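Local coordinates for protein transcriptional regulator, HTH_3 family (Vibrio cholerae, PDB 1Y9Q) that probably acts as a DNA-binding transcription regulator, joining a helix-turn-helix domain to a zinc-containing cupin domain that holds D-methionine, at residues H115-S120 with H162-V167; E128-L133 with I154-D159; V139-Q144 with S158-G163. All blocks are in the same frame, centred on the assembly; numbering follows the deposited sequence.

Contact 1 (H115-S120 with H162-V167). With ZN (zinc ion), chain B; MED (D-methionine), chain C.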
loop_
_atom_site.group_PDB
_atom_site.type_symbol
_atom_site.label_atom_id
_atom_site.label_comp_id
_atom_site.label_asym_id
_atom_site.label_seq_id
_atom_site.Cartn_x
_atom_site.Cartn_y
_atom_site.Cartn_z
ATOM N N HIS A 115 -14.267 0.447 -6.333
ATOM C CA HIS A 115 -13.139 1.204 -5.805
ATOM C C HIS A 115 -12.220 0.330 -4.953
ATOM O O HIS A 115 -12.675 -0.590 -4.267
ATOM C CB HIS A 115 -13.642 2.372 -4.954
ATOM C CG HIS A 115 -12.548 3.147 -4.285
ATOM N ND1 HIS A 115 -11.684 3.966 -4.978
ATOM C CD2 HIS A 115 -12.160 3.199 -2.988
ATOM C CE1 HIS A 115 -10.808 4.491 -4.136
ATOM N NE2 HIS A 115 -11.074 4.041 -2.924
ATOM N N GLN A 116 -10.922 0.618 -5.014
ATOM C CA GLN A 116 -9.938 -0.108 -4.224
ATOM C C GLN A 116 -9.256 0.916 -3.326
ATOM O O GLN A 116 -8.779 1.947 -3.797
ATOM C CB GLN A 116 -8.903 -0.791 -5.116
ATOM C CG GLN A 116 -7.957 -1.689 -4.337
ATOM C CD GLN A 116 -7.036 -2.493 -5.226
ATOM O OE1 GLN A 116 -7.476 -3.125 -6.188
ATOM N NE2 GLN A 116 -5.748 -2.485 -4.902
ATOM N N GLN A 117 -9.220 0.622 -2.030
ATOM C CA GLN A 117 -8.636 1.522 -1.045
ATOM C C GLN A 117 -7.440 0.897 -0.331
ATOM O O GLN A 117 -7.607 -0.025 0.464
ATOM C CB GLN A 117 -9.713 1.887 -0.016
ATOM C CG GLN A 117 -9.317 2.887 1.049
ATOM C CD GLN A 117 -9.108 4.271 0.492
ATOM O OE1 GLN A 117 -9.694 4.642 -0.528
ATOM N NE2 GLN A 117 -8.280 5.054 1.167
HETATM N N MSE A 118 -6.234 1.374 -0.629
HETATM C CA MSE A 118 -5.046 0.865 0.055
HETATM C C MSE A 118 -4.736 1.806 1.214
HETATM O O MSE A 118 -4.913 3.019 1.101
HETATM C CB MSE A 118 -3.846 0.800 -0.889
HETATM C CG MSE A 118 -4.044 -0.139 -2.069
HETATM SE SE MSE A 118 -4.636 -1.893 -1.532
HETATM C CE MSE A 118 -3.038 -2.440 -0.587
ATOM N N SER A 119 -4.271 1.245 2.324
ATOM C CA SER A 119 -3.958 2.037 3.513
ATOM C C SER A 119 -2.549 1.806 4.023
ATOM O O SER A 119 -1.974 0.736 3.818
ATOM C CB SER A 119 -4.921 1.689 4.650
ATOM O OG SER A 119 -6.256 1.975 4.309
ATOM N N SER A 120 -2.003 2.817 4.696
ATOM C CA SER A 120 -0.678 2.713 5.296
ATOM C C SER A 120 -0.932 2.028 6.632
ATOM O O SER A 120 -2.069 1.960 7.090
ATOM C CB SER A 120 -0.079 4.101 5.553
ATOM O OG SER A 120 0.148 4.810 4.351
ATOM N N HIS A 162 -2.410 -2.497 4.374
ATOM C CA HIS A 162 -3.655 -3.228 4.172
ATOM C C HIS A 162 -4.524 -2.488 3.180
ATOM O O HIS A 162 -4.132 -1.444 2.666
ATOM C CB HIS A 162 -4.408 -3.445 5.505
ATOM C CG HIS A 162 -4.807 -2.185 6.213
ATOM N ND1 HIS A 162 -3.903 -1.366 6.852
ATOM C CD2 HIS A 162 -6.029 -1.633 6.429
ATOM C CE1 HIS A 162 -4.546 -0.365 7.430
ATOM N NE2 HIS A 162 -5.838 -0.505 7.187
ATOM N N GLY A 163 -5.697 -3.036 2.890
ATOM C CA GLY A 163 -6.568 -2.375 1.939
ATOM C C GLY A 163 -7.927 -3.023 1.827
ATOM O O GLY A 163 -8.155 -4.104 2.370
ATOM N N TYR A 164 -8.829 -2.352 1.119
ATOM C CA TYR A 164 -10.189 -2.839 0.922
ATOM C C TYR A 164 -10.572 -2.615 -0.529
ATOM O O TYR A 164 -10.206 -1.601 -1.115
ATOM C CB TYR A 164 -11.163 -2.062 1.804
ATOM C CG TYR A 164 -10.602 -1.701 3.154
ATOM C CD1 TYR A 164 -9.712 -0.636 3.298
ATOM C CD2 TYR A 164 -10.940 -2.437 4.287
ATOM C CE1 TYR A 164 -9.173 -0.312 4.538
ATOM C CE2 TYR A 164 -10.406 -2.122 5.531
ATOM C CZ TYR A 164 -9.523 -1.061 5.647
ATOM O OH TYR A 164 -8.992 -0.760 6.872
ATOM N N ALA A 165 -11.312 -3.555 -1.106
ATOM C CA ALA A 165 -11.734 -3.414 -2.490
ATOM C C ALA A 165 -13.096 -4.047 -2.732
ATOM O O ALA A 165 -13.378 -5.149 -2.262
ATOM C CB ALA A 165 -10.698 -4.043 -3.417
ATOM N N ALA A 166 -13.942 -3.332 -3.459
ATOM C CA ALA A 166 -15.263 -3.841 -3.794
ATOM C C ALA A 166 -15.068 -4.665 -5.062
ATOM O O ALA A 166 -14.495 -4.173 -6.036
ATOM C CB ALA A 166 -16.216 -2.689 -4.054
ATOM N N VAL A 167 -15.508 -5.920 -5.044
ATOM C CA VAL A 167 -15.369 -6.773 -6.218
ATOM C C VAL A 167 -16.610 -6.565 -7.082
ATOM O O VAL A 167 -16.522 -6.513 -8.312
ATOM C CB VAL A 167 -15.219 -8.252 -5.832
ATOM C CG1 VAL A 167 -14.873 -9.071 -7.063
ATOM C CG2 VAL A 167 -14.123 -8.399 -4.783
HETATM ZN ZN ZN B . -7.632 0.528 8.039
HETATM N N MED C . -9.449 1.628 8.690
HETATM C CA MED C . -9.795 2.663 7.672
HETATM C C MED C . -8.734 2.718 6.565
HETATM O O MED C . -7.737 1.982 6.556
HETATM C CB MED C . -11.198 2.356 7.099
HETATM C CG MED C . -11.807 3.270 6.056
HETATM S SD MED C . -12.139 4.839 6.914
HETATM C CE MED C . -13.337 4.392 8.092
HETATM O OXT MED C . -8.862 3.527 5.647
#
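S119 CB sits over one face of the H162 imidazole, 3.6 Å from the ring centroid and displaced toward the rim, a CH-pi contact. The edge of that ring carries NE2, which binds zinc at 2.2 Å, and its ND1 donates to the carbonyl of Q160. At the edge of the Y164 ring, near its plane, lie the zinc ion and the carboxylate O of D-methionine, and Y164 OH supplies another zinc bond of 2.2 Å. S119 OG, anti to its carbonyl carbon (chi1 -61°), donates to the same D-methionine O at 2.7 Å. That oxygen thus takes both a metal bond and a hydrogen bond, placing S119 in the metal's second shell. The amide of Q117 lies 27° from the plane of the Y164 ring; its OE1 accepts a nearly straight bond from H115 NE2 at 2.8 Å, in the imidazole plane. In the antiparallel pairing, Q117 N donates to Y164 O at 2.6 Å, Y164 N returns a bond to Q117 O, and S119 N donates to H162 O at 2.7 Å. On the other face, Q116 CG meets A165 CB, and the SE atom of selenomethionine M118 lies 4.0 Å from G163 CA. H122 and E128 complete the protein ligands of this cupin metal site. Helix 53-63 reaches Q117 and S120, strand 137-141 flanks strand 162-166, and Q116 and M118 pack on their counterparts in the second subunit.

Contact 2 (E128-L133 with I154-D159). With ZN (zinc ion), chain B; MED (D-methionine), chain C.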
loop_
_atom_site.group_PDB
_atom_site.type_symbol
_atom_site.label_atom_id
_atom_site.label_comp_id
_atom_site.label_asym_id
_atom_site.label_seq_id
_atom_site.Cartn_x
_atom_site.Cartn_y
_atom_site.Cartn_z
ATOM N N GLU A 128 -8.415 -4.436 13.301
ATOM C CA GLU A 128 -9.654 -4.155 12.581
ATOM C C GLU A 128 -10.518 -5.384 12.404
ATOM O O GLU A 128 -10.008 -6.496 12.239
ATOM C CB GLU A 128 -9.366 -3.566 11.196
ATOM C CG GLU A 128 -8.957 -2.114 11.217
ATOM C CD GLU A 128 -8.851 -1.524 9.825
ATOM O OE1 GLU A 128 -9.779 -1.734 9.018
ATOM O OE2 GLU A 128 -7.847 -0.848 9.543
ATOM N N TYR A 129 -11.832 -5.160 12.450
ATOM C CA TYR A 129 -12.840 -6.191 12.242
ATOM C C TYR A 129 -13.625 -5.756 11.008
ATOM O O TYR A 129 -13.895 -4.566 10.829
ATOM C CB TYR A 129 -13.816 -6.264 13.415
ATOM C CG TYR A 129 -13.246 -6.850 14.678
ATOM C CD1 TYR A 129 -13.548 -8.159 15.053
ATOM C CD2 TYR A 129 -12.422 -6.095 15.510
ATOM C CE1 TYR A 129 -13.046 -8.705 16.228
ATOM C CE2 TYR A 129 -11.907 -6.636 16.693
ATOM C CZ TYR A 129 -12.228 -7.939 17.043
ATOM O OH TYR A 129 -11.745 -8.483 18.210
ATOM N N ILE A 130 -13.998 -6.722 10.175
ATOM C CA ILE A 130 -14.754 -6.447 8.958
ATOM C C ILE A 130 -15.952 -7.391 8.883
ATOM O O ILE A 130 -15.822 -8.589 9.134
ATOM C CB ILE A 130 -13.892 -6.694 7.688
ATOM C CG1 ILE A 130 -12.638 -5.816 7.702
ATOM C CG2 ILE A 130 -14.718 -6.431 6.442
ATOM C CD1 ILE A 130 -12.899 -4.341 7.502
ATOM N N HIS A 131 -17.115 -6.843 8.543
ATOM C CA HIS A 131 -18.332 -7.636 8.394
ATOM C C HIS A 131 -19.033 -7.102 7.148
ATOM O O HIS A 131 -19.459 -5.943 7.113
ATOM C CB HIS A 131 -19.243 -7.484 9.617
ATOM C CG HIS A 131 -20.390 -8.447 9.635
ATOM N ND1 HIS A 131 -21.473 -8.299 10.474
ATOM C CD2 HIS A 131 -20.628 -9.567 8.910
ATOM C CE1 HIS A 131 -22.331 -9.283 10.261
ATOM N NE2 HIS A 131 -21.840 -10.066 9.317
ATOM N N VAL A 132 -19.122 -7.936 6.118
ATOM C CA VAL A 132 -19.744 -7.529 4.864
ATOM C C VAL A 132 -21.266 -7.497 4.951
ATOM O O VAL A 132 -21.908 -8.514 5.207
ATOM C CB VAL A 132 -19.321 -8.460 3.706
ATOM C CG1 VAL A 132 -19.842 -7.913 2.382
ATOM C CG2 VAL A 132 -17.800 -8.574 3.659
ATOM N N LEU A 133 -21.837 -6.318 4.739
ATOM C CA LEU A 133 -23.285 -6.157 4.796
ATOM C C LEU A 133 -23.931 -6.387 3.429
ATOM O O LEU A 133 -25.051 -6.897 3.339
ATOM C CB LEU A 133 -23.637 -4.754 5.294
ATOM C CG LEU A 133 -23.065 -4.353 6.659
ATOM C CD1 LEU A 133 -23.490 -2.936 7.000
ATOM C CD2 LEU A 133 -23.555 -5.328 7.725
ATOM N N ILE A 154 -14.046 -11.069 9.116
ATOM C CA ILE A 154 -12.651 -11.390 9.377
ATOM C C ILE A 154 -12.039 -10.259 10.194
ATOM O O ILE A 154 -12.567 -9.148 10.211
ATOM C CB ILE A 154 -11.888 -11.526 8.034
ATOM C CG1 ILE A 154 -10.584 -12.303 8.227
ATOM C CG2 ILE A 154 -11.599 -10.142 7.460
ATOM C CD1 ILE A 154 -9.881 -12.619 6.913
ATOM N N ARG A 155 -10.950 -10.551 10.899
ATOM C CA ARG A 155 -10.254 -9.514 11.648
ATOM C C ARG A 155 -8.777 -9.650 11.343
ATOM O O ARG A 155 -8.310 -10.730 10.968
ATOM C CB ARG A 155 -10.513 -9.612 13.161
ATOM C CG ARG A 155 -10.185 -10.935 13.828
ATOM C CD ARG A 155 -9.915 -10.716 15.323
ATOM N NE ARG A 155 -8.512 -10.381 15.557
ATOM C CZ ARG A 155 -8.008 -9.994 16.726
ATOM N NH1 ARG A 155 -8.788 -9.872 17.791
ATOM N NH2 ARG A 155 -6.706 -9.770 16.837
ATOM N N PHE A 156 -8.039 -8.557 11.488
ATOM C CA PHE A 156 -6.614 -8.580 11.199
ATOM C C PHE A 156 -5.879 -7.457 11.911
ATOM O O PHE A 156 -6.489 -6.476 12.339
ATOM C CB PHE A 156 -6.398 -8.454 9.684
ATOM C CG PHE A 156 -6.879 -7.150 9.104
ATOM C CD1 PHE A 156 -6.003 -6.076 8.938
ATOM C CD2 PHE A 156 -8.209 -6.994 8.720
ATOM C CE1 PHE A 156 -6.447 -4.867 8.394
ATOM C CE2 PHE A 156 -8.660 -5.794 8.179
ATOM C CZ PHE A 156 -7.780 -4.728 8.014
ATOM N N PHE A 157 -4.568 -7.615 12.053
ATOM C CA PHE A 157 -3.751 -6.587 12.678
ATOM C C PHE A 157 -3.543 -5.553 11.583
ATOM O O PHE A 157 -2.979 -5.859 10.532
ATOM C CB PHE A 157 -2.423 -7.185 13.146
ATOM C CG PHE A 157 -2.573 -8.132 14.296
ATOM C CD1 PHE A 157 -2.805 -7.651 15.579
ATOM C CD2 PHE A 157 -2.535 -9.508 14.090
ATOM C CE1 PHE A 157 -3.003 -8.528 16.647
ATOM C CE2 PHE A 157 -2.733 -10.395 15.149
ATOM C CZ PHE A 157 -2.967 -9.901 16.430
ATOM N N SER A 158 -4.017 -4.333 11.826
ATOM C CA SER A 158 -3.935 -3.264 10.843
ATOM C C SER A 158 -2.670 -2.421 10.865
ATOM O O SER A 158 -2.550 -1.470 10.084
ATOM C CB SER A 158 -5.152 -2.338 10.971
ATOM O OG SER A 158 -5.132 -1.622 12.198
ATOM N N ASP A 159 -1.735 -2.751 11.753
ATOM C CA ASP A 159 -0.482 -2.007 11.812
ATOM C C ASP A 159 0.472 -2.585 10.766
ATOM O O ASP A 159 1.633 -2.905 11.044
ATOM C CB ASP A 159 0.129 -2.064 13.224
ATOM C CG ASP A 159 0.362 -3.485 13.722
ATOM O OD1 ASP A 159 -0.115 -4.448 13.085
ATOM O OD2 ASP A 159 1.022 -3.633 14.774
HETATM ZN ZN ZN B . -7.632 0.528 8.039
HETATM N N MED C . -9.449 1.628 8.690
HETATM C CA MED C . -9.795 2.663 7.672
HETATM C C MED C . -8.734 2.718 6.565
HETATM O O MED C . -7.737 1.982 6.556
HETATM C CB MED C . -11.198 2.356 7.099
HETATM C CG MED C . -11.807 3.270 6.056
HETATM S SD MED C . -12.139 4.839 6.914
HETATM C CE MED C . -13.337 4.392 8.092
HETATM O OXT MED C . -8.862 3.527 5.647
#
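I154 pairs with I130: its carbonyl O receives I130 N at 2.8 Å, its N donates back to I130 O, and its CG2 meets I130 CB at 4.1 Å. R155, on the other face of the sheet, runs beside Y129, pointing the same way. Its CB lies over one face of the tyrosine ring, 4.1 Å from the centroid, and CD follows near CE1; the guanidinium plane is turned 71° from the ring, and the bond from NH1 to Y129 OH is weak. F156 closes a hydrogen-bonded pair with E128, N to O at 2.9 Å and O to N at 3.0 Å. With CG between its backbone N and carbonyl carbon (chi1 63°), the F156 side chain takes E128 CB over a ring face, while I130 CG1 meets the ring edge at CE2. S158 brings CB to 3.4 Å from E128 OE2, and its OG bonds to V126 O. E128 is extended beyond CG, and its OE2 binds zinc at 2.0 Å, beside the amino N of D-methionine and across the metal from its carboxylate O. F156 and S158 CB flank the E128 side chain; H122, H162 and Y164 are the other protein ligands of the cupin zinc site. Strand 171-178 borders strand 127-134, with strand 153-157 outermost in this sheet of the chain, and strands 137-141 and 144-148 of the other sheet pack against I130 and I154.

Contact 3 (V139-Q144 with S158-G163). With ZN (zinc ion), chain B.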
loop_
_atom_site.group_PDB
_atom_site.type_symbol
_atom_site.label_atom_id
_atom_site.label_comp_id
_atom_site.label_asym_id
_atom_site.label_seq_id
_atom_site.Cartn_x
_atom_site.Cartn_y
_atom_site.Cartn_z
ATOM N N VAL A 139 -10.155 -7.961 1.210
ATOM C CA VAL A 139 -9.378 -7.217 2.192
ATOM C C VAL A 139 -7.934 -7.681 2.139
ATOM O O VAL A 139 -7.663 -8.879 2.202
ATOM C CB VAL A 139 -9.928 -7.463 3.613
ATOM C CG1 VAL A 139 -9.143 -6.647 4.633
ATOM C CG2 VAL A 139 -11.404 -7.096 3.668
ATOM N N PHE A 140 -7.008 -6.738 2.040
ATOM C CA PHE A 140 -5.594 -7.085 1.956
ATOM C C PHE A 140 -4.830 -6.959 3.278
ATOM O O PHE A 140 -4.964 -5.969 3.998
ATOM C CB PHE A 140 -4.918 -6.203 0.901
ATOM C CG PHE A 140 -3.495 -6.595 0.595
ATOM C CD1 PHE A 140 -3.217 -7.534 -0.397
ATOM C CD2 PHE A 140 -2.436 -6.020 1.290
ATOM C CE1 PHE A 140 -1.905 -7.891 -0.693
ATOM C CE2 PHE A 140 -1.115 -6.372 1.001
ATOM C CZ PHE A 140 -0.852 -7.309 0.007
ATOM N N PHE A 141 -4.037 -7.982 3.585
ATOM C CA PHE A 141 -3.198 -8.023 4.780
ATOM C C PHE A 141 -2.392 -9.321 4.765
ATOM O O PHE A 141 -2.776 -10.284 4.102
ATOM C CB PHE A 141 -4.038 -7.881 6.068
ATOM C CG PHE A 141 -4.943 -9.043 6.366
ATOM C CD1 PHE A 141 -4.445 -10.199 6.956
ATOM C CD2 PHE A 141 -6.308 -8.962 6.100
ATOM C CE1 PHE A 141 -5.287 -11.258 7.282
ATOM C CE2 PHE A 141 -7.162 -10.018 6.420
ATOM C CZ PHE A 141 -6.651 -11.168 7.015
ATOM N N ASP A 142 -1.271 -9.336 5.478
ATOM C CA ASP A 142 -0.402 -10.507 5.505
ATOM C C ASP A 142 -0.022 -10.906 4.082
ATOM O O ASP A 142 -0.006 -12.090 3.740
ATOM C CB ASP A 142 -1.080 -11.683 6.214
ATOM C CG ASP A 142 -1.327 -11.414 7.686
ATOM O OD1 ASP A 142 -0.595 -10.589 8.275
ATOM O OD2 ASP A 142 -2.244 -12.037 8.261
ATOM N N GLU A 143 0.260 -9.896 3.263
ATOM C CA GLU A 143 0.680 -10.064 1.873
ATOM C C GLU A 143 -0.358 -10.655 0.917
ATOM O O GLU A 143 -0.012 -11.071 -0.188
ATOM C CB GLU A 143 1.955 -10.918 1.795
ATOM C CG GLU A 143 3.056 -10.576 2.801
ATOM C CD GLU A 143 3.330 -9.092 2.928
ATOM O OE1 GLU A 143 3.381 -8.389 1.898
ATOM O OE2 GLU A 143 3.510 -8.627 4.071
ATOM N N GLN A 144 -1.623 -10.701 1.310
ATOM C CA GLN A 144 -2.605 -11.259 0.393
ATOM C C GLN A 144 -4.020 -10.733 0.527
ATOM O O GLN A 144 -4.411 -10.176 1.556
ATOM C CB GLN A 144 -2.622 -12.786 0.503
ATOM C CG GLN A 144 -2.994 -13.312 1.871
ATOM C CD GLN A 144 -2.988 -14.829 1.926
ATOM O OE1 GLN A 144 -3.792 -15.491 1.268
ATOM N NE2 GLN A 144 -2.073 -15.387 2.712
ATOM N N SER A 158 -4.017 -4.333 11.826
ATOM C CA SER A 158 -3.935 -3.264 10.843
ATOM C C SER A 158 -2.670 -2.421 10.865
ATOM O O SER A 158 -2.550 -1.470 10.084
ATOM C CB SER A 158 -5.152 -2.338 10.971
ATOM O OG SER A 158 -5.132 -1.622 12.198
ATOM N N ASP A 159 -1.735 -2.751 11.753
ATOM C CA ASP A 159 -0.482 -2.007 11.812
ATOM C C ASP A 159 0.472 -2.585 10.766
ATOM O O ASP A 159 1.633 -2.905 11.044
ATOM C CB ASP A 159 0.129 -2.064 13.224
ATOM C CG ASP A 159 0.362 -3.485 13.722
ATOM O OD1 ASP A 159 -0.115 -4.448 13.085
ATOM O OD2 ASP A 159 1.022 -3.633 14.774
ATOM N N GLN A 160 -0.058 -2.723 9.554
ATOM C CA GLN A 160 0.682 -3.240 8.409
ATOM C C GLN A 160 -0.031 -2.733 7.170
ATOM O O GLN A 160 -1.184 -2.297 7.249
ATOM C CB GLN A 160 0.658 -4.771 8.395
ATOM C CG GLN A 160 -0.739 -5.363 8.202
ATOM C CD GLN A 160 -0.712 -6.868 8.024
ATOM O OE1 GLN A 160 -0.041 -7.380 7.129
ATOM N NE2 GLN A 160 -1.442 -7.586 8.877
ATOM N N PRO A 161 0.641 -2.766 6.008
ATOM C CA PRO A 161 -0.032 -2.293 4.800
ATOM C C PRO A 161 -1.280 -3.144 4.621
ATOM O O PRO A 161 -1.224 -4.370 4.741
ATOM C CB PRO A 161 1.004 -2.554 3.704
ATOM C CG PRO A 161 2.301 -2.368 4.432
ATOM C CD PRO A 161 2.044 -3.116 5.724
ATOM N N HIS A 162 -2.410 -2.497 4.374
ATOM C CA HIS A 162 -3.655 -3.228 4.172
ATOM C C HIS A 162 -4.524 -2.488 3.180
ATOM O O HIS A 162 -4.132 -1.444 2.666
ATOM C CB HIS A 162 -4.408 -3.445 5.505
ATOM C CG HIS A 162 -4.807 -2.185 6.213
ATOM N ND1 HIS A 162 -3.903 -1.366 6.852
ATOM C CD2 HIS A 162 -6.029 -1.633 6.429
ATOM C CE1 HIS A 162 -4.546 -0.365 7.430
ATOM N NE2 HIS A 162 -5.838 -0.505 7.187
ATOM N N GLY A 163 -5.697 -3.036 2.890
ATOM C CA GLY A 163 -6.568 -2.375 1.939
ATOM C C GLY A 163 -7.927 -3.023 1.827
ATOM O O GLY A 163 -8.155 -4.104 2.370
HETATM ZN ZN ZN B . -7.632 0.528 8.039
HETATM O O HOH W 1 0.534 -6.688 4.218
#
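F140 and G163 form an antiparallel hydrogen-bonded pair, the touching parts running 155° apart. F140 N donates to G163 O at 2.9 Å, and G163 N returns a more bent bond of 3.2 Å to F140 O. The same G163 O also receives a CA-H...O contact from V139. Beyond F140 the chain reverses through a type I' turn from F141 to Q144, while the facing segment is still a loop as far as P161, and the Q160 side chain bridges to D142. Q160 reaches across with its chain extended beyond CG: OE1 accepts D142 N at 2.8 Å, and NE2 donates to D142 OD1 at 3.2 Å. The two side chains cross at about a right angle, and NE2 meets the carboxylate from above its plane although OD1 lies close to the amide plane. NE2 also bonds to F157 O. A water donates to Q160 OE1 and to P161 O, adding a second bond at that amide oxygen. The edge of the F140 ring, at CD2, is turned to P161 O and H162 CA. The Q160 carbonyl also steadies the zinc-binding H162: ND1 donates to Q160 O at 2.9 Å, nearly in the imidazole plane, which helps to hold the ring with NE2 toward the metal. F141 stacks on H146 and F156 between the two sheets of the cupin fold, F140 meets W145 edge-to-face, strand 116-119 pairs with the other edge of strand 162-166, and E143 forms a salt bridge to K58 of the second subunit.

In the fold
From the N terminus, the helical part comes first and the cupin strands follow. Strand 116-119 waits until 162-166 to be paired, so contact 1 closes the longest of the three loops. Within it, strand 127-134 pairs with 153-157 in contact 2, in the other sheet. Contact 3 crosses contact 2: it starts at strand 137-141, inside both loops, and ends just after 153-157, on the same strand 162-166 as contact 1, sharing S158 and D159 with contact 2 and H162 and G163 with contact 1. Contacts 1 and 3 build one sheet around strand 162-166. The two sheets meet at the zinc ion, where Y164 OH probably hydrogen-bonds E128 OE1, and at F156 packed on V139.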